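Local coordinates for SusD homolog (Bacteroides thetaiotaomicron VPI-5482, PDB 3IV0), which has no function established in detail but, as an outer-membrane SusD-family protein of a gut bacterium, probably binds glycans ahead of their uptake, at residues Leu265-Gln270 with Ser359-Val364; Ala458-Ile463 with Gly475-Trp480; Asp316-Glu321 with Arg398-Glu403. All blocks are in the same frame, centred on the assembly; numbering follows the deposited sequence. Where two conformers were deposited one is given.

Interaction 1 of 3, residues Leu265-Gln270 with Ser359-Val364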
loop_
_atom_site.group_PDB
_atom_site.type_symbol
_atom_site.label_atom_id
_atom_site.label_comp_id
_atom_site.label_asym_id
_atom_site.label_seq_id
_atom_site.Cartn_x
_atom_site.Cartn_y
_atom_site.Cartn_z
ATOM N N LEU A 265 3.613 -3.698 -9.908
ATOM C CA LEU A 265 2.492 -4.632 -9.978
ATOM C C LEU A 265 1.174 -3.858 -9.887
ATOM O O LEU A 265 0.225 -4.236 -10.591
ATOM C CB LEU A 265 2.569 -5.738 -8.911
ATOM C CG LEU A 265 3.750 -6.693 -9.081
ATOM C CD1 LEU A 265 3.787 -7.684 -7.922
ATOM C CD2 LEU A 265 3.750 -7.404 -10.405
ATOM N N PHE A 266 1.022 -2.866 -9.018
ATOM C CA PHE A 266 -0.165 -1.997 -9.065
ATOM C C PHE A 266 0.271 -0.642 -8.604
ATOM O O PHE A 266 0.980 -0.512 -7.585
ATOM C CB PHE A 266 -1.369 -2.519 -8.263
ATOM C CG PHE A 266 -2.586 -1.682 -8.484
ATOM C CD1 PHE A 266 -3.151 -1.653 -9.757
ATOM C CD2 PHE A 266 -3.056 -0.818 -7.537
ATOM C CE1 PHE A 266 -4.208 -0.815 -10.028
ATOM C CE2 PHE A 266 -4.111 0.037 -7.814
ATOM C CZ PHE A 266 -4.677 0.038 -9.075
ATOM N N GLU A 267 -0.188 0.392 -9.299
ATOM C CA GLU A 267 0.182 1.783 -9.052
ATOM C C GLU A 267 -1.038 2.674 -9.169
ATOM O O GLU A 267 -1.938 2.374 -9.939
ATOM C CB GLU A 267 1.257 2.229 -10.065
ATOM C CG GLU A 267 2.383 1.233 -10.200
ATOM C CD GLU A 267 3.370 1.565 -11.303
ATOM O OE1 GLU A 267 3.203 2.583 -12.006
ATOM O OE2 GLU A 267 4.303 0.746 -11.472
ATOM N N ILE A 268 -1.046 3.743 -8.383
ATOM C CA ILE A 268 -2.034 4.803 -8.468
ATOM C C ILE A 268 -1.440 5.886 -9.345
ATOM O O ILE A 268 -0.324 6.347 -9.111
ATOM C CB ILE A 268 -2.351 5.369 -7.057
ATOM C CG1 ILE A 268 -2.904 4.288 -6.114
ATOM C CG2 ILE A 268 -3.383 6.513 -7.150
ATOM C CD1 ILE A 268 -2.787 4.605 -4.606
ATOM N N ALA A 269 -2.156 6.301 -10.394
ATOM C CA ALA A 269 -1.621 7.185 -11.394
ATOM C C ALA A 269 -1.559 8.631 -10.923
ATOM O O ALA A 269 -2.535 9.165 -10.398
ATOM C CB ALA A 269 -2.516 7.102 -12.672
ATOM N N GLN A 270 -0.402 9.256 -11.119
ATOM C CA GLN A 270 -0.277 10.703 -11.059
ATOM C C GLN A 270 0.035 11.195 -12.465
ATOM O O GLN A 270 0.784 10.566 -13.208
ATOM C CB GLN A 270 0.849 11.153 -10.106
ATOM C CG GLN A 270 0.539 12.462 -9.427
ATOM C CD GLN A 270 1.612 12.986 -8.507
ATOM O OE1 GLN A 270 2.737 12.446 -8.410
ATOM N NE2 GLN A 270 1.284 14.034 -7.828
ATOM N N SER A 359 6.769 13.411 -8.975
ATOM C CA SER A 359 5.725 13.451 -9.992
ATOM C C SER A 359 5.275 12.070 -10.430
ATOM O O SER A 359 4.382 11.927 -11.283
ATOM C CB SER A 359 6.257 14.198 -11.217
ATOM O OG SER A 359 7.293 13.439 -11.810
ATOM N N GLY A 360 5.825 11.032 -9.822
ATOM C CA GLY A 360 5.544 9.668 -10.223
ATOM C C GLY A 360 4.262 9.116 -9.657
ATOM O O GLY A 360 3.633 9.699 -8.781
ATOM N N ASN A 361 3.890 7.954 -10.165
ATOM C CA ASN A 361 2.770 7.175 -9.605
ATOM C C ASN A 361 3.099 6.739 -8.195
ATOM O O ASN A 361 4.257 6.599 -7.851
ATOM C CB ASN A 361 2.499 5.923 -10.465
ATOM C CG ASN A 361 2.114 6.228 -11.886
ATOM O OD1 ASN A 361 1.727 7.349 -12.223
ATOM N ND2 ASN A 361 2.223 5.230 -12.732
ATOM N N GLN A 362 2.089 6.486 -7.381
ATOM C CA GLN A 362 2.293 5.862 -6.091
ATOM C C GLN A 362 2.355 4.379 -6.329
ATOM O O GLN A 362 1.437 3.780 -6.915
ATOM C CB GLN A 362 1.161 6.210 -5.126
ATOM C CG GLN A 362 1.206 5.436 -3.810
ATOM C CD GLN A 362 2.281 5.851 -2.838
ATOM O OE1 GLN A 362 2.741 6.979 -2.844
ATOM N NE2 GLN A 362 2.676 4.912 -1.975
ATOM N N ILE A 363 3.426 3.739 -5.850
ATOM C CA ILE A 363 3.634 2.322 -6.132
ATOM C C ILE A 363 3.054 1.450 -5.039
ATOM O O ILE A 363 3.709 1.260 -3.987
ATOM C CB ILE A 363 5.101 1.968 -6.299
ATOM C CG1 ILE A 363 5.777 2.897 -7.327
ATOM C CG2 ILE A 363 5.243 0.526 -6.775
ATOM C CD1 ILE A 363 5.107 3.003 -8.747
ATOM N N VAL A 364 1.851 0.909 -5.238
ATOM C CA VAL A 364 1.133 0.210 -4.197
ATOM C C VAL A 364 1.736 -1.170 -3.980
ATOM O O VAL A 364 2.031 -1.556 -2.825
ATOM C CB VAL A 364 -0.367 0.107 -4.543
ATOM C CG1 VAL A 364 -1.115 -0.755 -3.496
ATOM C CG2 VAL A 364 -0.992 1.494 -4.609
#
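The Phe266 ring, its CG anti to the backbone N, meets Phe129 edge-to-face, and Val364 CB approaches it obliquely, 4.1 Å from Phe266 CD2. The carboxamide of Asn361 and the carboxylate of Glu267 are turned 57° against each other, yet Asn361 ND2 meets Glu267 OE1 (2.9 Å) in the amide plane and almost along the carboxylate's C-O axis. OE1 also accepts from Gly260 N. Over one face of the carboxylate lies the methyl tip of Ile363, whose CD1 is 3.4 Å from Glu267 CD. The other end of the amide, Asn361 OD1, takes Gln270 N at 3.1 Å from above its plane. An asparagine suits this place because one short side chain both donates and accepts; an alanine here would lose both bonds and would probably leave the loop at Gln270, just past the strand, less firmly held. Strands 264-268 and 362-366 pair as a two-stranded antiparallel sheet. Ile268 and Gln362 form its hydrogen-bonded pair, with Ile268 N to Gln362 O 2.9 Å and Gln362 N to Ile268 O 3.0 Å, while Glu267 and Ile363 make the non-hydrogen-bonded pair. A classic beta bulge sets Leu265 and Phe266 opposite the single residue Phe365. Ile268 CD1 crosses obliquely against Val364 CG2 (3.6 Å).

Interaction 2 of 3, residues Ala458-Ile463 with Gly475-Trp480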
loop_
_atom_site.group_PDB
_atom_site.type_symbol
_atom_site.label_atom_id
_atom_site.label_comp_id
_atom_site.label_asym_id
_atom_site.label_seq_id
_atom_site.Cartn_x
_atom_site.Cartn_y
_atom_site.Cartn_z
ATOM N N ALA A 458 -6.577 -1.246 19.102
ATOM C CA ALA A 458 -5.760 -0.042 19.021
ATOM C C ALA A 458 -4.940 0.080 17.745
ATOM O O ALA A 458 -4.282 1.095 17.543
ATOM C CB ALA A 458 -4.832 0.106 20.254
ATOM N N TRP A 459 -4.945 -0.945 16.896
ATOM C CA TRP A 459 -4.293 -0.851 15.568
ATOM C C TRP A 459 -5.216 -0.191 14.525
ATOM O O TRP A 459 -4.743 0.143 13.443
ATOM C CB TRP A 459 -3.842 -2.230 15.094
ATOM C CG TRP A 459 -4.942 -3.197 14.929
ATOM C CD1 TRP A 459 -5.384 -4.070 15.847
ATOM C CD2 TRP A 459 -5.761 -3.421 13.753
ATOM N NE1 TRP A 459 -6.417 -4.813 15.353
ATOM C CE2 TRP A 459 -6.662 -4.438 14.057
ATOM C CE3 TRP A 459 -5.806 -2.856 12.472
ATOM C CZ2 TRP A 459 -7.610 -4.930 13.126
ATOM C CZ3 TRP A 459 -6.694 -3.356 11.577
ATOM C CH2 TRP A 459 -7.603 -4.341 11.905
ATOM N N THR A 460 -6.501 -0.014 14.835
ATOM C CA THR A 460 -7.441 0.598 13.882
ATOM C C THR A 460 -7.405 2.114 13.978
ATOM O O THR A 460 -6.929 2.664 14.969
ATOM C CB THR A 460 -8.881 0.164 14.127
ATOM O OG1 THR A 460 -9.321 0.669 15.408
ATOM C CG2 THR A 460 -9.009 -1.367 14.028
ATOM N N TRP A 461 -7.887 2.784 12.927
ATOM C CA TRP A 461 -8.252 4.190 12.970
ATOM C C TRP A 461 -9.592 4.382 13.670
ATOM O O TRP A 461 -10.459 3.563 13.537
ATOM C CB TRP A 461 -8.348 4.755 11.529
ATOM C CG TRP A 461 -7.034 5.018 10.912
ATOM C CD1 TRP A 461 -6.140 4.097 10.475
ATOM C CD2 TRP A 461 -6.401 6.303 10.725
ATOM N NE1 TRP A 461 -5.025 4.713 9.985
ATOM C CE2 TRP A 461 -5.154 6.070 10.131
ATOM C CE3 TRP A 461 -6.805 7.630 10.955
ATOM C CZ2 TRP A 461 -4.274 7.096 9.820
ATOM C CZ3 TRP A 461 -5.954 8.635 10.656
ATOM C CH2 TRP A 461 -4.695 8.377 10.098
ATOM N N PRO A 462 -9.759 5.525 14.368
ATOM C CA PRO A 462 -11.092 5.891 14.774
ATOM C C PRO A 462 -12.004 6.002 13.567
ATOM O O PRO A 462 -11.534 6.396 12.505
ATOM C CB PRO A 462 -10.903 7.271 15.429
ATOM C CG PRO A 462 -9.426 7.341 15.789
ATOM C CD PRO A 462 -8.759 6.540 14.725
ATOM N N ILE A 463 -13.269 5.685 13.759
ATOM C CA ILE A 463 -14.302 5.882 12.739
ATOM C C ILE A 463 -14.969 7.230 13.011
ATOM O O ILE A 463 -15.507 7.447 14.096
ATOM C CB ILE A 463 -15.303 4.749 12.775
ATOM C CG1 ILE A 463 -14.632 3.463 12.269
ATOM C CG2 ILE A 463 -16.559 5.066 11.902
ATOM C CD1 ILE A 463 -15.433 2.187 12.531
ATOM N N GLY A 475 -21.205 0.517 14.641
ATOM C CA GLY A 475 -20.584 0.800 15.912
ATOM C C GLY A 475 -19.170 1.333 15.709
ATOM O O GLY A 475 -18.515 1.041 14.691
ATOM N N LEU A 476 -18.686 2.140 16.642
ATOM C CA LEU A 476 -17.385 2.747 16.451
ATOM C C LEU A 476 -16.227 1.804 16.797
ATOM O O LEU A 476 -16.432 0.671 17.239
ATOM C CB LEU A 476 -17.285 4.040 17.254
ATOM C CG LEU A 476 -18.259 5.140 16.795
ATOM C CD1 LEU A 476 -18.094 6.336 17.684
ATOM C CD2 LEU A 476 -18.078 5.530 15.336
ATOM N N ASN A 477 -15.006 2.280 16.569
ATOM C CA ASN A 477 -13.826 1.562 17.019
ATOM C C ASN A 477 -13.566 1.991 18.463
ATOM O O ASN A 477 -13.117 3.094 18.747
ATOM C CB ASN A 477 -12.639 1.766 16.072
ATOM C CG ASN A 477 -12.682 0.814 14.891
ATOM O OD1 ASN A 477 -13.230 -0.282 15.004
ATOM N ND2 ASN A 477 -12.101 1.224 13.753
ATOM N N LEU A 478 -13.920 1.097 19.377
ATOM C CA LEU A 478 -14.134 1.465 20.769
ATOM C C LEU A 478 -12.883 1.777 21.543
ATOM O O LEU A 478 -12.935 2.469 22.580
ATOM C CB LEU A 478 -14.930 0.381 21.473
ATOM C CG LEU A 478 -16.315 0.157 20.857
ATOM C CD1 LEU A 478 -17.058 -0.929 21.594
ATOM C CD2 LEU A 478 -17.103 1.468 20.880
ATOM N N PHE A 479 -11.713 1.341 21.068
ATOM C CA PHE A 479 -10.512 1.727 21.769
ATOM C C PHE A 479 -10.395 3.248 21.855
ATOM O O PHE A 479 -9.771 3.786 22.773
ATOM C CB PHE A 479 -9.253 1.158 21.106
ATOM C CG PHE A 479 -7.996 1.444 21.882
ATOM C CD1 PHE A 479 -7.712 0.731 23.041
ATOM C CD2 PHE A 479 -7.119 2.426 21.510
ATOM C CE1 PHE A 479 -6.583 1.002 23.757
ATOM C CE2 PHE A 479 -5.974 2.687 22.238
ATOM C CZ PHE A 479 -5.728 1.970 23.395
ATOM N N TRP A 480 -10.929 3.936 20.855
ATOM C CA TRP A 480 -10.774 5.394 20.754
ATOM C C TRP A 480 -11.942 6.146 21.392
ATOM O O TRP A 480 -11.983 7.362 21.291
ATOM C CB TRP A 480 -10.615 5.785 19.278
ATOM C CG TRP A 480 -9.558 4.974 18.633
ATOM C CD1 TRP A 480 -9.737 4.046 17.671
ATOM C CD2 TRP A 480 -8.163 5.016 18.920
ATOM N NE1 TRP A 480 -8.530 3.484 17.350
ATOM C CE2 TRP A 480 -7.539 4.053 18.107
ATOM C CE3 TRP A 480 -7.365 5.757 19.811
ATOM C CZ2 TRP A 480 -6.154 3.816 18.152
ATOM C CZ3 TRP A 480 -6.028 5.510 19.863
ATOM C CH2 TRP A 480 -5.420 4.565 19.040
HETATM O O HOH W 1 -13.687 5.031 16.707
#
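Trp480 buries the most surface, its indole held between a proline and a phenylalanine. Pro462 CG presses on one face, 3.9 Å from the centroid of the five-membered ring in a CH-pi contact; the rigid pyrrolidine offers this projecting carbon to the flat indole. Phe479 CD2 sits over the opposite face, offset toward the rim. Along the indole edge run the carbonyls of Thr460 and Ala458, and Trp480 NE1 makes a weak hydrogen bond to Thr460 O (3.0 Å). Ala458 contributes a small bump: its CB lies over the Phe479 ring, 3.5 Å from the centroid and only 15° off the normal, and the small methyl lets the backbone come close to the ring. After helix 466-470 the C-terminal tail folds back on the loop between helices 451-455 and 466-470, which also packs against helices 73-79 and 117-142. Residues 478-480 of the tail form a short 3-10 turn, closed by a bond from Trp480 N to Asn477 O, which presents both aromatic rings to that loop. Just before it, Asn477 reaches in between Thr460 and Ile463, its ND2 donating to Trp461 O (2.9 Å) nearly along the C=O axis and also to Phe142 O, while Arg159 binds OD1, so both ends of this buried amide are used. Thr460 meets Asn477 tip to tip, though Thr460 OG1 bonds to Gly457 O. Ile463 crosses Asn477 at about a right angle, CD1 lying 3.7 Å from ND2 of Asn477. Leu476 CD2 lies against the CG2 branch of Ile463 (3.8 Å). A water bridges Ile463 N and Asn477 O.

Interaction 3 of 3, residues Asp316-Glu321 with Arg398-Glu403; sequences DDARKE and RAHASE
Arg319 grips Asp317 side-on: the carboxylate lies near the guanidinium plane, at its NE/NH2 edge, but is tilted against it, and Ala399 is set over the guanidinium face. Arg319 NE donates to OD1 of Asp317 at 2.9 Å, on the syn lone pair, while NH2 of Arg319 reaches Asp317 OD2 at 2.8 Å from above the carboxylate plane to complete the salt bridge. The bend at chi3 (-69°) folds the arginine back onto its near neighbour in this way. Asp317 is also the N-cap of helix 318-323: OD1 accepts Arg319 N (3.0 Å) from above the carboxylate plane, so this oxygen holds two donors at once. The charge pair and the helix start would probably stabilise the ionised carboxylate. Ala399 CB is 3.5 Å from Arg319 CZ; a methyl is small enough to let the guanidinium lie close over it. The backbones join more directly, Ala318 N donating to Ala399 O at 2.7 Å, nearly along the C=O axis. The His400 ring turns its edge to Ala318 CB, with CD2 4.0 Å away. His400 takes a positive phi (56°) and closes a Schellman motif at the end of helix 385-398. A water links Asp316 O to Ser402 N. The contact thus sets the N-terminus of helix 318-323 against the C-terminal end of helix 385-398, with helix 408-422 alongside, whose Glu418 and Glu422 form salt bridges with Arg319 NH1.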
loop_
_atom_site.group_PDB
_atom_site.type_symbol
_atom_site.label_atom_id
_atom_site.label_comp_id
_atom_site.label_asym_id
_atom_site.label_seq_id
_atom_site.Cartn_x
_atom_site.Cartn_y
_atom_site.Cartn_z
ATOM N N ASP A 316 27.492 -3.776 3.359
ATOM C CA ASP A 316 27.216 -3.178 2.052
ATOM C C ASP A 316 25.724 -3.133 1.766
ATOM O O ASP A 316 25.037 -4.104 2.063
ATOM C CB ASP A 316 27.858 -3.990 0.932
ATOM C CG ASP A 316 29.361 -3.837 0.858
ATOM O OD1 ASP A 316 29.942 -2.924 1.502
ATOM O OD2 ASP A 316 29.960 -4.669 0.146
ATOM N N ASP A 317 25.256 -2.042 1.169
ATOM C CA ASP A 317 23.848 -1.945 0.741
ATOM C C ASP A 317 23.720 -0.647 -0.036
ATOM O O ASP A 317 23.777 0.435 0.557
ATOM C CB ASP A 317 22.930 -1.914 1.944
ATOM C CG ASP A 317 21.452 -2.012 1.584
ATOM O OD1 ASP A 317 21.088 -1.582 0.455
ATOM O OD2 ASP A 317 20.672 -2.501 2.416
ATOM N N ALA A 318 23.563 -0.759 -1.345
ATOM C CA ALA A 318 23.520 0.409 -2.209
ATOM C C ALA A 318 22.339 1.345 -1.899
ATOM O O ALA A 318 22.359 2.526 -2.282
ATOM C CB ALA A 318 23.514 -0.002 -3.627
ATOM N N ARG A 319 21.299 0.837 -1.230
ATOM C CA ARG A 319 20.204 1.705 -0.854
ATOM C C ARG A 319 20.673 2.802 0.076
ATOM O O ARG A 319 20.097 3.893 0.111
ATOM C CB ARG A 319 19.058 0.894 -0.222
ATOM C CG ARG A 319 18.377 -0.044 -1.231
ATOM C CD ARG A 319 17.473 -1.104 -0.594
ATOM N NE ARG A 319 18.268 -2.082 0.149
ATOM C CZ ARG A 319 17.889 -3.311 0.471
ATOM N NH1 ARG A 319 16.716 -3.799 0.071
ATOM N NH2 ARG A 319 18.671 -4.084 1.197
ATOM N N LYS A 320 21.726 2.531 0.847
ATOM C CA LYS A 320 22.231 3.568 1.751
ATOM C C LYS A 320 22.628 4.830 0.993
ATOM O O LYS A 320 22.198 5.920 1.346
ATOM C CB LYS A 320 23.425 3.049 2.568
ATOM C CG LYS A 320 23.068 2.010 3.579
ATOM C CD LYS A 320 24.225 1.721 4.557
ATOM C CE LYS A 320 25.419 1.083 3.888
ATOM N NZ LYS A 320 26.502 0.698 4.883
ATOM N N GLU A 321 23.429 4.670 -0.041
ATOM C CA GLU A 321 23.950 5.779 -0.824
ATOM C C GLU A 321 22.903 6.363 -1.768
ATOM O O GLU A 321 22.887 7.575 -2.058
ATOM C CB GLU A 321 25.149 5.320 -1.646
ATOM C CG GLU A 321 26.422 5.079 -0.905
ATOM C CD GLU A 321 26.494 3.747 -0.165
ATOM O OE1 GLU A 321 25.804 2.775 -0.533
ATOM O OE2 GLU A 321 27.288 3.663 0.812
ATOM N N ARG A 398 20.041 -7.258 -5.883
ATOM C CA ARG A 398 19.746 -6.030 -6.606
ATOM C C ARG A 398 20.258 -4.812 -5.830
ATOM O O ARG A 398 20.725 -3.846 -6.441
ATOM C CB ARG A 398 18.230 -5.927 -6.904
ATOM C CG ARG A 398 17.893 -4.784 -7.806
ATOM C CD ARG A 398 17.498 -3.522 -7.106
ATOM N NE ARG A 398 16.234 -3.671 -6.383
ATOM C CZ ARG A 398 15.029 -3.625 -6.934
ATOM N NH1 ARG A 398 14.872 -3.436 -8.227
ATOM N NH2 ARG A 398 13.968 -3.787 -6.175
ATOM N N ALA A 399 20.194 -4.869 -4.508
ATOM C CA ALA A 399 20.697 -3.791 -3.644
ATOM C C ALA A 399 22.206 -3.847 -3.401
ATOM O O ALA A 399 22.728 -3.024 -2.651
ATOM C CB ALA A 399 19.951 -3.839 -2.330
ATOM N N HIS A 400 22.895 -4.833 -3.967
ATOM C CA HIS A 400 24.311 -5.037 -3.700
ATOM C C HIS A 400 24.542 -5.187 -2.189
ATOM O O HIS A 400 25.521 -4.672 -1.636
ATOM C CB HIS A 400 25.164 -3.921 -4.343
ATOM C CG HIS A 400 24.876 -3.718 -5.789
ATOM N ND1 HIS A 400 24.935 -4.743 -6.707
ATOM C CD2 HIS A 400 24.516 -2.613 -6.479
ATOM C CE1 HIS A 400 24.628 -4.272 -7.905
ATOM N NE2 HIS A 400 24.372 -2.984 -7.792
ATOM N N ALA A 401 23.662 -5.930 -1.526
ATOM C CA ALA A 401 23.837 -6.353 -0.171
ATOM C C ALA A 401 24.250 -7.814 -0.118
ATOM O O ALA A 401 24.079 -8.560 -1.088
ATOM C CB ALA A 401 22.533 -6.119 0.624
ATOM N N SER A 402 24.787 -8.236 1.016
ATOM C CA SER A 402 25.301 -9.594 1.119
ATOM C C SER A 402 24.198 -10.649 0.985
ATOM O O SER A 402 23.079 -10.440 1.438
ATOM C CB SER A 402 26.015 -9.780 2.444
ATOM O OG SER A 402 25.111 -9.716 3.544
ATOM N N GLU A 403 24.482 -11.768 0.323
ATOM C CA GLU A 403 23.514 -12.851 0.238
ATOM C C GLU A 403 23.296 -13.453 1.630
ATOM O O GLU A 403 24.223 -13.584 2.435
ATOM C CB GLU A 403 23.962 -13.934 -0.739
ATOM C CG GLU A 403 23.835 -13.547 -2.211
ATOM C CD GLU A 403 23.930 -14.761 -3.116
ATOM O OE1 GLU A 403 24.663 -15.713 -2.759
ATOM O OE2 GLU A 403 23.274 -14.767 -4.178
HETATM O O HOH W 2 25.373 -6.537 3.162
#

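Overall arrangement
Interaction 1 lies nearest the middle of the chain, its centre about 10 Å from the chain centre, whereas interactions 2 and 3 sit on opposite sides of that centre, with centres about 39 Å apart. None touches another: centres of interactions 1 and 2 are about 29 Å apart, and interactions 1 and 3 come to about 10 Å at their nearest atoms. Along the sequence, interactions 1 and 3 alternate their segments, so the chain weaves between the small sheet and the helix ends; interaction 2 follows both, near the C-terminus. A bound 1,2-ethanediol lies about 4 Å from the side chain of Thr460 in interaction 2, probably from the crystallisation liquor, and on its own no evidence for a sugar site.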